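Local structure of putative cellulase CEL6 (1UP3) at residues 40-45 with 71-76; 115-120 with 153-158; 221-226 with 238-243; 232-237 with 268-273. The protein probably hydrolyses the beta-1,4 linkages of cellulose as a family 6 endoglucanase. One frame throughout, in Å; residues are numbered along the deposited sequence.

Contact 1 (40-45 with 71-76)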
loop_
_atom_site.group_PDB
_atom_site.type_symbol
_atom_site.label_atom_id
_atom_site.label_comp_id
_atom_site.label_asym_id
_atom_site.label_seq_id
_atom_site.Cartn_x
_atom_site.Cartn_y
_atom_site.Cartn_z
ATOM N N GLN A 40 -1.124 10.284 0.415
ATOM C CA GLN A 40 -1.442 8.884 0.717
ATOM C C GLN A 40 -0.941 8.003 -0.438
ATOM O O GLN A 40 0.163 8.198 -0.889
ATOM C CB GLN A 40 -2.921 8.746 1.129
ATOM C CG GLN A 40 -3.142 9.532 2.424
ATOM C CD GLN A 40 -4.590 9.867 2.725
ATOM O OE1 GLN A 40 -5.452 9.032 2.578
ATOM N NE2 GLN A 40 -4.840 11.088 3.171
ATOM N N SER A 41 -1.687 7.010 -0.874
ATOM C CA SER A 41 -1.369 6.315 -2.138
ATOM C C SER A 41 -2.672 6.132 -2.865
ATOM O O SER A 41 -3.753 6.109 -2.242
ATOM C CB SER A 41 -0.703 4.944 -1.936
ATOM O OG SER A 41 -1.641 3.990 -1.455
ATOM N N TYR A 42 -2.597 5.992 -4.182
ATOM C CA TYR A 42 -3.762 5.819 -5.040
ATOM C C TYR A 42 -3.861 4.340 -5.416
ATOM O O TYR A 42 -2.979 3.804 -6.037
ATOM C CB TYR A 42 -3.601 6.720 -6.274
ATOM C CG TYR A 42 -4.834 6.791 -7.144
ATOM C CD1 TYR A 42 -5.899 7.614 -6.798
ATOM C CD2 TYR A 42 -4.930 6.068 -8.300
ATOM C CE1 TYR A 42 -7.040 7.702 -7.586
ATOM C CE2 TYR A 42 -6.081 6.148 -9.105
ATOM C CZ TYR A 42 -7.122 6.955 -8.736
ATOM O OH TYR A 42 -8.271 7.018 -9.522
ATOM N N TRP A 43 -4.972 3.697 -5.031
ATOM C CA TRP A 43 -5.118 2.263 -5.201
ATOM C C TRP A 43 -5.803 1.955 -6.524
ATOM O O TRP A 43 -6.884 2.533 -6.813
ATOM C CB TRP A 43 -5.953 1.690 -4.072
ATOM C CG TRP A 43 -5.287 1.680 -2.712
ATOM C CD1 TRP A 43 -4.786 2.743 -2.029
ATOM C CD2 TRP A 43 -4.979 0.533 -1.930
ATOM N NE1 TRP A 43 -4.248 2.322 -0.829
ATOM C CE2 TRP A 43 -4.348 0.964 -0.752
ATOM C CE3 TRP A 43 -5.215 -0.842 -2.095
ATOM C CZ2 TRP A 43 -3.928 0.094 0.242
ATOM C CZ3 TRP A 43 -4.817 -1.707 -1.104
ATOM C CH2 TRP A 43 -4.164 -1.237 0.063
ATOM N N LEU A 44 -5.231 1.023 -7.279
ATOM C CA LEU A 44 -5.789 0.568 -8.561
ATOM C C LEU A 44 -6.124 -0.923 -8.478
ATOM O O LEU A 44 -5.386 -1.711 -7.894
ATOM C CB LEU A 44 -4.774 0.782 -9.647
ATOM C CG LEU A 44 -4.319 2.228 -9.830
ATOM C CD1 LEU A 44 -3.162 2.263 -10.837
ATOM C CD2 LEU A 44 -5.479 3.079 -10.278
ATOM N N ASP A 45 -7.244 -1.293 -9.058
ATOM C CA ASP A 45 -7.649 -2.682 -9.145
ATOM C C ASP A 45 -8.429 -2.980 -10.414
ATOM O O ASP A 45 -8.282 -2.281 -11.397
ATOM C CB ASP A 45 -8.357 -3.101 -7.865
ATOM C CG ASP A 45 -9.697 -2.428 -7.656
ATOM O OD1 ASP A 45 -10.157 -1.649 -8.531
ATOM O OD2 ASP A 45 -10.381 -2.649 -6.604
ATOM N N PRO A 71 4.334 10.620 -6.998
ATOM C CA PRO A 71 3.079 9.878 -6.838
ATOM C C PRO A 71 3.360 8.511 -6.236
ATOM O O PRO A 71 4.371 7.908 -6.552
ATOM C CB PRO A 71 2.564 9.757 -8.263
ATOM C CG PRO A 71 3.757 9.700 -9.056
ATOM C CD PRO A 71 4.802 10.579 -8.396
ATOM N N VAL A 72 2.429 8.031 -5.433
ATOM C CA VAL A 72 2.488 6.674 -4.862
ATOM C C VAL A 72 1.231 5.953 -5.308
ATOM O O VAL A 72 0.095 6.449 -5.083
ATOM C CB VAL A 72 2.561 6.679 -3.320
ATOM C CG1 VAL A 72 2.754 5.290 -2.812
ATOM C CG2 VAL A 72 3.689 7.631 -2.795
ATOM N N LEU A 73 1.436 4.835 -6.009
ATOM C CA LEU A 73 0.367 4.019 -6.556
ATOM C C LEU A 73 0.437 2.651 -5.872
ATOM O O LEU A 73 1.528 2.101 -5.710
ATOM C CB LEU A 73 0.513 3.862 -8.067
ATOM C CG LEU A 73 0.291 5.215 -8.769
ATOM C CD1 LEU A 73 1.237 5.326 -9.894
ATOM C CD2 LEU A 73 -1.112 5.347 -9.265
ATOM N N THR A 74 -0.725 2.115 -5.517
ATOM C CA THR A 74 -0.838 0.773 -4.959
ATOM C C THR A 74 -1.583 -0.137 -5.914
ATOM O O THR A 74 -2.705 0.170 -6.287
ATOM C CB THR A 74 -1.526 0.849 -3.636
ATOM O OG1 THR A 74 -0.720 1.651 -2.749
ATOM C CG2 THR A 74 -1.621 -0.557 -2.978
ATOM N N LEU A 75 -0.943 -1.211 -6.347
ATOM C CA LEU A 75 -1.588 -2.163 -7.245
ATOM C C LEU A 75 -2.248 -3.250 -6.419
ATOM O O LEU A 75 -1.587 -3.941 -5.661
ATOM C CB LEU A 75 -0.561 -2.746 -8.234
ATOM C CG LEU A 75 0.196 -1.711 -9.075
ATOM C CD1 LEU A 75 1.117 -2.419 -10.067
ATOM C CD2 LEU A 75 -0.731 -0.755 -9.829
ATOM N N TYR A 76 -3.549 -3.449 -6.603
ATOM C CA TYR A 76 -4.313 -4.383 -5.759
ATOM C C TYR A 76 -5.316 -5.145 -6.630
ATOM O O TYR A 76 -6.535 -5.031 -6.450
ATOM C CB TYR A 76 -4.995 -3.581 -4.633
ATOM C CG TYR A 76 -5.580 -4.358 -3.462
ATOM C CD1 TYR A 76 -4.829 -5.340 -2.835
ATOM C CD2 TYR A 76 -6.832 -4.052 -2.965
ATOM C CE1 TYR A 76 -5.321 -6.060 -1.737
ATOM C CE2 TYR A 76 -7.359 -4.735 -1.862
ATOM C CZ TYR A 76 -6.590 -5.717 -1.238
ATOM O OH TYR A 76 -7.115 -6.412 -0.151
#

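Contact 2 (115-120 with 153-158). With BGC (beta-D-glucopyranose), chain B.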
loop_
_atom_site.group_PDB
_atom_site.type_symbol
_atom_site.label_atom_id
_atom_site.label_comp_id
_atom_site.label_asym_id
_atom_site.label_seq_id
_atom_site.Cartn_x
_atom_site.Cartn_y
_atom_site.Cartn_z
ATOM N N ILE A 115 5.659 2.528 -6.475
ATOM C CA ILE A 115 4.655 1.497 -6.719
ATOM C C ILE A 115 4.718 0.488 -5.603
ATOM O O ILE A 115 5.778 -0.074 -5.360
ATOM C CB ILE A 115 4.852 0.783 -8.063
ATOM C CG1 ILE A 115 5.082 1.787 -9.209
ATOM C CG2 ILE A 115 3.650 -0.143 -8.351
ATOM C CD1 ILE A 115 3.941 2.725 -9.496
ATOM N N ILE A 116 3.584 0.296 -4.938
ATOM C CA ILE A 116 3.404 -0.722 -3.908
ATOM C C ILE A 116 2.683 -1.905 -4.595
ATOM O O ILE A 116 1.537 -1.789 -5.034
ATOM C CB ILE A 116 2.582 -0.204 -2.752
ATOM C CG1 ILE A 116 3.124 1.136 -2.197
ATOM C CG2 ILE A 116 2.440 -1.298 -1.685
ATOM C CD1 ILE A 116 4.518 1.020 -1.687
ATOM N N VAL A 117 3.373 -3.026 -4.725
ATOM C CA VAL A 117 2.875 -4.165 -5.507
ATOM C C VAL A 117 2.149 -5.159 -4.581
ATOM O O VAL A 117 2.762 -5.866 -3.769
ATOM C CB VAL A 117 4.005 -4.912 -6.225
ATOM C CG1 VAL A 117 3.471 -6.070 -7.067
ATOM C CG2 VAL A 117 4.819 -3.986 -7.078
ATOM N N GLU A 118 0.832 -5.195 -4.751
ATOM C CA GLU A 118 -0.054 -6.219 -4.198
ATOM C C GLU A 118 0.034 -6.450 -2.694
ATOM O O GLU A 118 0.474 -7.494 -2.226
ATOM C CB GLU A 118 0.115 -7.517 -4.972
ATOM C CG GLU A 118 -0.262 -7.377 -6.440
ATOM C CD GLU A 118 -1.724 -7.028 -6.683
ATOM O OE1 GLU A 118 -2.621 -7.268 -5.822
ATOM O OE2 GLU A 118 -2.000 -6.513 -7.802
ATOM N N PRO A 119 -0.487 -5.495 -1.945
ATOM C CA PRO A 119 -0.657 -5.699 -0.482
ATOM C C PRO A 119 -1.282 -7.069 -0.201
ATOM O O PRO A 119 -2.284 -7.402 -0.821
ATOM C CB PRO A 119 -1.644 -4.590 -0.090
ATOM C CG PRO A 119 -1.273 -3.466 -1.025
ATOM C CD PRO A 119 -0.984 -4.175 -2.351
ATOM N N ASP A 120 -0.658 -7.819 0.688
ATOM C CA ASP A 120 -1.136 -9.114 1.222
ATOM C C ASP A 120 -0.881 -10.289 0.317
ATOM O O ASP A 120 -1.026 -11.411 0.775
ATOM C CB ASP A 120 -2.630 -9.143 1.563
ATOM C CG ASP A 120 -3.087 -8.024 2.468
ATOM O OD1 ASP A 120 -2.277 -7.485 3.259
ATOM O OD2 ASP A 120 -4.297 -7.657 2.443
ATOM N N ALA A 153 10.682 4.279 -11.686
ATOM C CA ALA A 153 9.717 3.668 -10.773
ATOM C C ALA A 153 10.473 3.021 -9.625
ATOM O O ALA A 153 11.362 2.217 -9.838
ATOM C CB ALA A 153 8.885 2.650 -11.468
ATOM N N ALA A 154 10.131 3.424 -8.403
ATOM C CA ALA A 154 10.648 2.833 -7.185
ATOM C C ALA A 154 9.633 1.803 -6.754
ATOM O O ALA A 154 8.535 2.153 -6.331
ATOM C CB ALA A 154 10.852 3.857 -6.132
ATOM N N VAL A 155 9.988 0.534 -6.898
ATOM C CA VAL A 155 9.016 -0.571 -6.774
ATOM C C VAL A 155 9.250 -1.307 -5.465
ATOM O O VAL A 155 10.379 -1.749 -5.195
ATOM C CB VAL A 155 9.098 -1.534 -7.977
ATOM C CG1 VAL A 155 8.087 -2.698 -7.807
ATOM C CG2 VAL A 155 8.852 -0.781 -9.281
ATOM N N TYR A 156 8.181 -1.453 -4.690
ATOM C CA TYR A 156 8.229 -2.118 -3.382
ATOM C C TYR A 156 7.195 -3.234 -3.404
ATOM O O TYR A 156 5.998 -2.990 -3.569
ATOM C CB TYR A 156 7.940 -1.147 -2.221
ATOM C CG TYR A 156 8.958 -0.030 -2.117
ATOM C CD1 TYR A 156 8.775 1.156 -2.810
ATOM C CD2 TYR A 156 10.116 -0.157 -1.354
ATOM C CE1 TYR A 156 9.687 2.180 -2.764
ATOM C CE2 TYR A 156 11.057 0.889 -1.325
ATOM C CZ TYR A 156 10.841 2.032 -2.033
ATOM O OH TYR A 156 11.750 3.069 -1.991
ATOM N N VAL A 157 7.643 -4.471 -3.270
ATOM C CA VAL A 157 6.746 -5.628 -3.241
ATOM C C VAL A 157 6.179 -5.805 -1.849
ATOM O O VAL A 157 6.904 -5.806 -0.854
ATOM C CB VAL A 157 7.532 -6.918 -3.621
ATOM C CG1 VAL A 157 6.629 -8.104 -3.529
ATOM C CG2 VAL A 157 8.158 -6.728 -5.013
ATOM N N ASP A 158 4.878 -5.969 -1.715
ATOM C CA ASP A 158 4.375 -6.024 -0.353
ATOM C C ASP A 158 4.816 -7.303 0.352
ATOM O O ASP A 158 4.749 -8.415 -0.217
ATOM C CB ASP A 158 2.872 -5.884 -0.313
ATOM C CG ASP A 158 2.380 -5.753 1.100
ATOM O OD1 ASP A 158 2.594 -4.674 1.686
ATOM O OD2 ASP A 158 1.892 -6.738 1.736
HETATM C C2 BGC B . -6.584 -9.263 6.122
HETATM C C3 BGC B . -6.424 -8.275 4.976
HETATM C C4 BGC B . -5.730 -7.001 5.458
HETATM C C5 BGC B . -4.436 -7.395 6.202
HETATM C C6 BGC B . -3.769 -6.178 6.857
HETATM C C1 BGC B . -5.226 -9.522 6.784
HETATM O O2 BGC B . -7.215 -10.480 5.682
HETATM O O3 BGC B . -7.667 -7.970 4.365
HETATM O O4 BGC B . -5.411 -6.113 4.381
HETATM O O5 BGC B . -4.691 -8.310 7.256
HETATM O O6 BGC B . -2.546 -6.546 7.465
HETATM O O HOH W 1 2.734 -9.235 -1.986
HETATM O O HOH W 2 0.309 -7.008 4.011
#

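Contact 3 (221-226 with 238-243)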
loop_
_atom_site.group_PDB
_atom_site.type_symbol
_atom_site.label_atom_id
_atom_site.label_comp_id
_atom_site.label_asym_id
_atom_site.label_seq_id
_atom_site.Cartn_x
_atom_site.Cartn_y
_atom_site.Cartn_z
ATOM N N ASN A 221 -0.879 3.747 12.736
ATOM C CA ASN A 221 -0.087 3.047 13.771
ATOM C C ASN A 221 0.417 3.889 14.930
ATOM O O ASN A 221 1.310 3.464 15.686
ATOM C CB ASN A 221 1.048 2.235 13.136
ATOM C CG ASN A 221 2.240 3.092 12.749
ATOM O OD1 ASN A 221 2.132 4.329 12.644
ATOM N ND2 ASN A 221 3.401 2.457 12.552
ATOM N N GLY A 222 -0.152 5.080 15.106
ATOM C CA GLY A 222 0.296 5.989 16.153
ATOM C C GLY A 222 0.054 5.497 17.555
ATOM O O GLY A 222 0.727 5.977 18.483
ATOM N N ALA A 223 -0.885 4.558 17.745
ATOM C CA ALA A 223 -1.174 4.011 19.073
ATOM C C ALA A 223 -0.899 2.506 19.088
ATOM O O ALA A 223 -1.339 1.778 19.979
ATOM C CB ALA A 223 -2.634 4.297 19.473
ATOM N N GLY A 224 -0.173 2.022 18.068
ATOM C CA GLY A 224 0.056 0.603 17.952
ATOM C C GLY A 224 -1.223 -0.169 17.654
ATOM O O GLY A 224 -2.262 0.413 17.288
ATOM N N PRO A 225 -1.142 -1.485 17.745
ATOM C CA PRO A 225 -2.260 -2.369 17.396
ATOM C C PRO A 225 -3.291 -2.547 18.537
ATOM O O PRO A 225 -2.983 -2.353 19.718
ATOM C CB PRO A 225 -1.547 -3.671 17.081
ATOM C CG PRO A 225 -0.416 -3.685 18.044
ATOM C CD PRO A 225 0.061 -2.241 18.107
ATOM N N ALA A 226 -4.517 -2.876 18.169
ATOM C CA ALA A 226 -5.543 -3.292 19.121
ATOM C C ALA A 226 -5.121 -4.619 19.742
ATOM O O ALA A 226 -4.277 -5.321 19.210
ATOM C CB ALA A 226 -6.923 -3.412 18.403
ATOM N N GLY A 238 -9.928 2.816 18.757
ATOM C CA GLY A 238 -8.816 3.262 19.585
ATOM C C GLY A 238 -7.458 3.403 18.903
ATOM O O GLY A 238 -6.424 3.537 19.572
ATOM N N ARG A 239 -7.442 3.330 17.574
ATOM C CA ARG A 239 -6.212 3.494 16.795
ATOM C C ARG A 239 -6.012 4.971 16.458
ATOM O O ARG A 239 -6.957 5.734 16.421
ATOM C CB ARG A 239 -6.254 2.669 15.501
ATOM C CG ARG A 239 -6.515 1.169 15.686
ATOM C CD ARG A 239 -5.663 0.468 16.728
ATOM N NE ARG A 239 -6.329 0.414 18.009
ATOM C CZ ARG A 239 -5.735 0.435 19.204
ATOM N NH1 ARG A 239 -4.430 0.591 19.372
ATOM N NH2 ARG A 239 -6.494 0.332 20.271
ATOM N N ALA A 240 -4.787 5.347 16.106
ATOM C CA ALA A 240 -4.454 6.741 15.850
ATOM C C ALA A 240 -3.638 6.841 14.592
ATOM O O ALA A 240 -2.855 5.939 14.299
ATOM C CB ALA A 240 -3.660 7.277 17.030
ATOM N N LEU A 241 -3.784 7.949 13.879
ATOM C CA LEU A 241 -2.853 8.275 12.806
ATOM C C LEU A 241 -1.432 8.172 13.339
ATOM O O LEU A 241 -1.136 8.604 14.496
ATOM C CB LEU A 241 -3.064 9.702 12.337
ATOM C CG LEU A 241 -4.441 10.073 11.820
ATOM C CD1 LEU A 241 -4.435 11.573 11.542
ATOM C CD2 LEU A 241 -4.813 9.277 10.591
ATOM N N GLY A 242 -0.550 7.630 12.490
ATOM C CA GLY A 242 0.871 7.578 12.778
ATOM C C GLY A 242 1.639 8.716 12.130
ATOM O O GLY A 242 1.052 9.698 11.626
ATOM N N ALA A 243 2.964 8.625 12.178
ATOM C CA ALA A 243 3.843 9.645 11.601
ATOM C C ALA A 243 3.470 10.015 10.201
ATOM O O ALA A 243 3.239 9.141 9.400
ATOM C CB ALA A 243 5.282 9.123 11.571
HETATM O O HOH W 3 3.862 6.212 13.611
HETATM O O HOH W 4 -2.762 3.005 16.149
#

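Contact 4 (232-237 with 268-273). With BGC (beta-D-glucopyranose), chain C; BGC (beta-D-glucopyranose), chain B; SO4 (sulfate ion), chain E; SO4 (sulfate ion), chain D.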
loop_
_atom_site.group_PDB
_atom_site.type_symbol
_atom_site.label_atom_id
_atom_site.label_comp_id
_atom_site.label_asym_id
_atom_site.label_seq_id
_atom_site.Cartn_x
_atom_site.Cartn_y
_atom_site.Cartn_z
ATOM N N ASN A 232 -8.722 -8.161 14.689
ATOM C CA ASN A 232 -8.198 -6.924 15.299
ATOM C C ASN A 232 -7.658 -5.894 14.293
ATOM O O ASN A 232 -7.447 -4.727 14.655
ATOM C CB ASN A 232 -7.207 -7.213 16.447
ATOM C CG ASN A 232 -5.872 -7.697 15.979
ATOM O OD1 ASN A 232 -5.740 -8.316 14.913
ATOM N ND2 ASN A 232 -4.831 -7.412 16.774
ATOM N N TRP A 233 -7.517 -6.318 13.035
ATOM C CA TRP A 233 -7.083 -5.472 11.915
ATOM C C TRP A 233 -8.279 -4.919 11.136
ATOM O O TRP A 233 -8.095 -4.141 10.209
ATOM C CB TRP A 233 -6.173 -6.286 10.965
ATOM C CG TRP A 233 -6.793 -7.625 10.651
ATOM C CD1 TRP A 233 -6.555 -8.804 11.314
ATOM C CD2 TRP A 233 -7.851 -7.904 9.723
ATOM N NE1 TRP A 233 -7.346 -9.804 10.805
ATOM C CE2 TRP A 233 -8.148 -9.286 9.832
ATOM C CE3 TRP A 233 -8.540 -7.151 8.767
ATOM C CZ2 TRP A 233 -9.113 -9.919 9.034
ATOM C CZ3 TRP A 233 -9.498 -7.777 7.984
ATOM C CH2 TRP A 233 -9.786 -9.151 8.148
ATOM N N CYS A 234 -9.507 -5.316 11.515
ATOM C CA CYS A 234 -10.707 -4.991 10.733
ATOM C C CYS A 234 -11.497 -3.878 11.437
ATOM O O CYS A 234 -12.209 -4.118 12.397
ATOM C CB CYS A 234 -11.519 -6.274 10.548
ATOM S SG CYS A 234 -12.521 -6.348 9.066
ATOM N N ASN A 235 -11.303 -2.652 10.971
ATOM C CA ASN A 235 -11.877 -1.447 11.599
ATOM C C ASN A 235 -11.793 -1.415 13.139
ATOM O O ASN A 235 -12.808 -1.163 13.799
ATOM C CB ASN A 235 -13.343 -1.283 11.195
ATOM C CG ASN A 235 -13.539 -1.050 9.697
ATOM O OD1 ASN A 235 -12.694 -0.420 9.049
ATOM N ND2 ASN A 235 -14.664 -1.533 9.138
ATOM N N PRO A 236 -10.624 -1.626 13.737
ATOM C CA PRO A 236 -10.519 -1.515 15.203
ATOM C C PRO A 236 -10.741 -0.099 15.705
ATOM O O PRO A 236 -10.406 0.870 15.063
ATOM C CB PRO A 236 -9.098 -1.950 15.496
ATOM C CG PRO A 236 -8.352 -1.595 14.203
ATOM C CD PRO A 236 -9.322 -1.887 13.102
ATOM N N SER A 237 -11.294 -0.006 16.906
ATOM C CA SER A 237 -11.363 1.280 17.563
ATOM C C SER A 237 -10.066 1.564 18.327
ATOM O O SER A 237 -9.206 0.694 18.511
ATOM C CB SER A 237 -12.582 1.328 18.480
ATOM O OG SER A 237 -12.418 0.393 19.523
ATOM N N GLY A 268 -13.691 -3.275 5.719
ATOM C CA GLY A 268 -14.683 -4.264 5.321
ATOM C C GLY A 268 -15.898 -4.270 6.242
ATOM O O GLY A 268 -15.996 -3.484 7.174
ATOM N N THR A 269 -16.801 -5.217 6.000
ATOM C CA THR A 269 -17.957 -5.381 6.847
ATOM C C THR A 269 -17.630 -5.908 8.258
ATOM O O THR A 269 -18.323 -5.586 9.238
ATOM C CB THR A 269 -18.979 -6.266 6.127
ATOM O OG1 THR A 269 -18.363 -7.485 5.731
ATOM C CG2 THR A 269 -19.431 -5.675 4.846
ATOM N N CYS A 270 -16.556 -6.687 8.352
ATOM C CA CYS A 270 -15.893 -7.012 9.626
ATOM C C CYS A 270 -16.790 -7.787 10.613
ATOM O O CYS A 270 -16.591 -7.725 11.815
ATOM C CB CYS A 270 -15.265 -5.740 10.254
ATOM S SG CYS A 270 -13.945 -4.995 9.225
ATOM N N GLY A 271 -17.799 -8.476 10.088
ATOM C CA GLY A 271 -18.746 -9.240 10.907
ATOM C C GLY A 271 -19.690 -8.389 11.740
ATOM O O GLY A 271 -20.293 -8.860 12.730
ATOM N N ARG A 272 -19.811 -7.121 11.363
ATOM C CA ARG A 272 -20.570 -6.130 12.120
ATOM C C ARG A 272 -21.439 -5.256 11.213
ATOM O O ARG A 272 -21.999 -4.244 11.651
ATOM C CB ARG A 272 -19.601 -5.250 12.909
ATOM C CG ARG A 272 -19.014 -5.964 14.105
ATOM C CD ARG A 272 -18.215 -5.046 15.022
ATOM N NE ARG A 272 -17.178 -4.326 14.285
ATOM C CZ ARG A 272 -15.909 -4.733 14.137
ATOM N NH1 ARG A 272 -15.464 -5.862 14.682
ATOM N NH2 ARG A 272 -15.064 -4.002 13.426
ATOM N N GLY A 273 -21.518 -5.593 9.924
ATOM C CA GLY A 273 -22.334 -4.809 9.022
ATOM C C GLY A 273 -21.735 -3.422 8.760
ATOM O O GLY A 273 -22.452 -2.492 8.401
HETATM C C2 BGC C . -2.575 -11.291 10.152
HETATM C C3 BGC C . -3.618 -10.420 9.494
HETATM C C4 BGC C . -4.241 -11.076 8.256
HETATM C C5 BGC C . -4.665 -12.539 8.544
HETATM C C6 BGC C . -5.072 -13.254 7.252
HETATM C C1 BGC C . -3.161 -12.680 10.352
HETATM O O2 BGC C . -2.190 -10.694 11.385
HETATM O O3 BGC C . -3.043 -9.144 9.193
HETATM O O4 BGC C . -5.385 -10.394 7.887
HETATM O O5 BGC C . -3.555 -13.183 9.084
HETATM O O6 BGC C . -5.566 -14.538 7.620
HETATM C C2 BGC B . -6.584 -9.263 6.122
HETATM C C3 BGC B . -6.424 -8.275 4.976
HETATM C C4 BGC B . -5.730 -7.001 5.458
HETATM C C5 BGC B . -4.436 -7.395 6.202
HETATM C C6 BGC B . -3.769 -6.178 6.857
HETATM C C1 BGC B . -5.226 -9.522 6.784
HETATM O O2 BGC B . -7.215 -10.480 5.682
HETATM O O3 BGC B . -7.667 -7.970 4.365
HETATM O O4 BGC B . -5.411 -6.113 4.381
HETATM O O5 BGC B . -4.691 -8.310 7.256
HETATM O O6 BGC B . -2.546 -6.546 7.465
HETATM S S SO4 E . -20.770 -9.171 7.763
HETATM O O1 SO4 E . -21.413 -9.376 6.485
HETATM O O2 SO4 E . -21.144 -7.884 8.323
HETATM O O3 SO4 E . -19.310 -9.324 7.672
HETATM O O4 SO4 E . -21.083 -10.259 8.718
HETATM S S SO4 D . -7.390 -13.187 12.409
HETATM O O1 SO4 D . -7.562 -14.335 11.519
HETATM O O2 SO4 D . -8.620 -12.405 12.410
HETATM O O3 SO4 D . -6.317 -12.366 11.879
HETATM O O4 SO4 D . -7.002 -13.598 13.775
HETATM O O HOH W 5 -12.149 -5.282 15.014
#

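Contact 1 (40-45 with 71-76)
Tyr42, Trp43 and Leu44 pair in parallel with Leu73, Thr74 and Leu75 where the outermost strand 42-44 joins the sheet of the barrel-like family 6 fold. Four backbone hydrogen bonds zip the strands together, from Tyr42 N to Val72 O through to Tyr76 N to Leu44 O, and their axes cross at -29°. On the face carrying Trp43 and Thr74, the methyl CG2 of Thr74 sits over the centre of the indole six-membered ring, a CH-pi contact 3.6 Å from the centroid. The same ring turns its edge to the face of Tyr76 in a T-shaped pair, planes at 89°, with Trp43 CZ3 3.6 Å from Tyr76 CD2. With Thr74 OG1 anti to the carbonyl carbon (chi1 -62°), the hydroxyl donates at 2.8 Å to Ser41 OG in the conformer described, one of two, which also bonds Ile260 O; Trp43 NE1 bonds the same carbonyl. On the other face Leu44 CD1 touches the CD2 methyls of Leu73 and Leu75, each at 4.0 Å. Helix 50-66 links the strands as a beta-alpha-beta unit and covers this leucine face through Val57 and Tyr60, helix 94-108 adds Trp100, and strand 113-117 continues the sheet beyond 72-75.

Contact 2 (115-120 with 153-158)
The carboxylate of Asp158 reaches across to the loop that follows strand 113-117 and takes the backbone N-H of Asp120 on OD2, 3.0 Å away and almost straight at 177°. The donor approaches from above the carboxylate plane. CG of Asp158 stands anti to its backbone N (chi1 -172°), which brings CG to 3.4 Å from Pro119 CA. Asp158 OD2 also receives Gly160 N, and a water lies within hydrogen-bonding distance of both Asp158 OD2 and Asp120 OD1, while Asp158 OD1 bonds Ser186 OG; this second-shell grip probably helps to position Asp120. The two carboxylates remain apart, Asp120 OD1 and Asp158 OD2 being 4.5 Å from each other. Asp120 in turn accepts from O4 of a bound glucose on OD2, at 2.7 Å.

Further back the strands are parallel, joined by four backbone bonds. Valine meets valine on one face, Val117 CG2 lying 3.6 Å from Val155 CG1, and on the other Ile116 CD1 rests 4.1 Å from Tyr156 CB, its chain slanting across that of the tyrosine. Helix 130-147 covers the valine face through Val140, Ala143 and Val144, Val215 of strand 213-217 meets Ile116 and Tyr156 on the other, and strand 72-75 flanks 113-117 within the sheet.

Contact 3 (221-226 with 238-243)
A type I beta turn, Asn221 to Gly224, packs against the irregular chain 238-243 within the long loop joining strands 213-217 and 254-258. Gly222 N donates to Ala240 O at 2.9 Å, and the carbon next to it, Gly222 CA, makes a CA-H...O contact with Leu241 O, so the glycine backbone packs close to that carbonyl. At the other end the guanidinium of Arg239 carries the contact: its chain bends at chi2 and chi3, and NH1 donates to Gly224 O at 3.0 Å, with the oxygen in the guanidinium plane but the donor well above the carbonyl plane. Ala226 N lies over one face of the same group, and NE bonds Ser237 O. Two waters fill in, one between Asn221 OD1 and Ala243 N, the other accepting from Ala223 N and Ala240 N and lying 2.9 Å from Gly224 O. Helix 282-291 backs the 238-243 side, where Leu288 touches Arg239 and Leu241, and Asn291 meets Ala240.

Contact 4 (232-237 with 268-273)
Cys234 O is gripped by two donors: Arg272 NH2 at 3.0 Å, with the oxygen in the guanidinium plane, and a water at 2.9 Å. The water also accepts a weak bond from Arg272 NH1, and NH2 has a second, charged partner in Glu274. Alongside, Cys234 SG and Cys270 SG are joined in a disulfide whose chi3 is -82°. CB of Cys234 backs one face of the Trp233 indole. The opposite face of that ring receives two bound glucose units, C2 of one lying 3.8 Å from Trp233 CZ3 and O4 of the other 3.6 Å from CE2, while NE1 donates to a sulfate at the ring edge. Asn235 ND2 lies beside the disulfide, 3.5 Å from Cys270 SG, and bonds Glu274 OE1 and Ser266 OG, while OD1 bonds Asp267 N. A type I' turn, Thr269 to Arg272, with Gly273 just after it, presents Thr269 OG1 and the N-H groups of Gly271 and Gly273 to a second sulfate; both sulfates are probably from the crystallisation liquor. The covalent tie and the arginine bond thus fasten two loops directly behind a sugar-binding tryptophan, consistent with a platform kept in place for the glycan.

In the fold
Contacts 1 and 2 come first along the chain and belong to one seven-stranded parallel sheet, in which strands 72-75 and 113-117 are neighbours. Their centres are about 9 Å apart, and probable backbone hydrogen bonds from Leu73 and Leu75 to Ile116 join them. Contacts 3 and 4 come later, contact 3 in the loop before strand 254-258, contact 4 joining that loop to the one after it; their segments alternate along the sequence, their centres are about 15 Å apart, and they meet where Ala226 reaches Asn232 and Pro236. About 25 Å separates the centres of contacts 2 and 4, yet both touch the same glucose, so the glycan site is built in part from a strand-end loop of the sheet and a disulfide-tied outer loop.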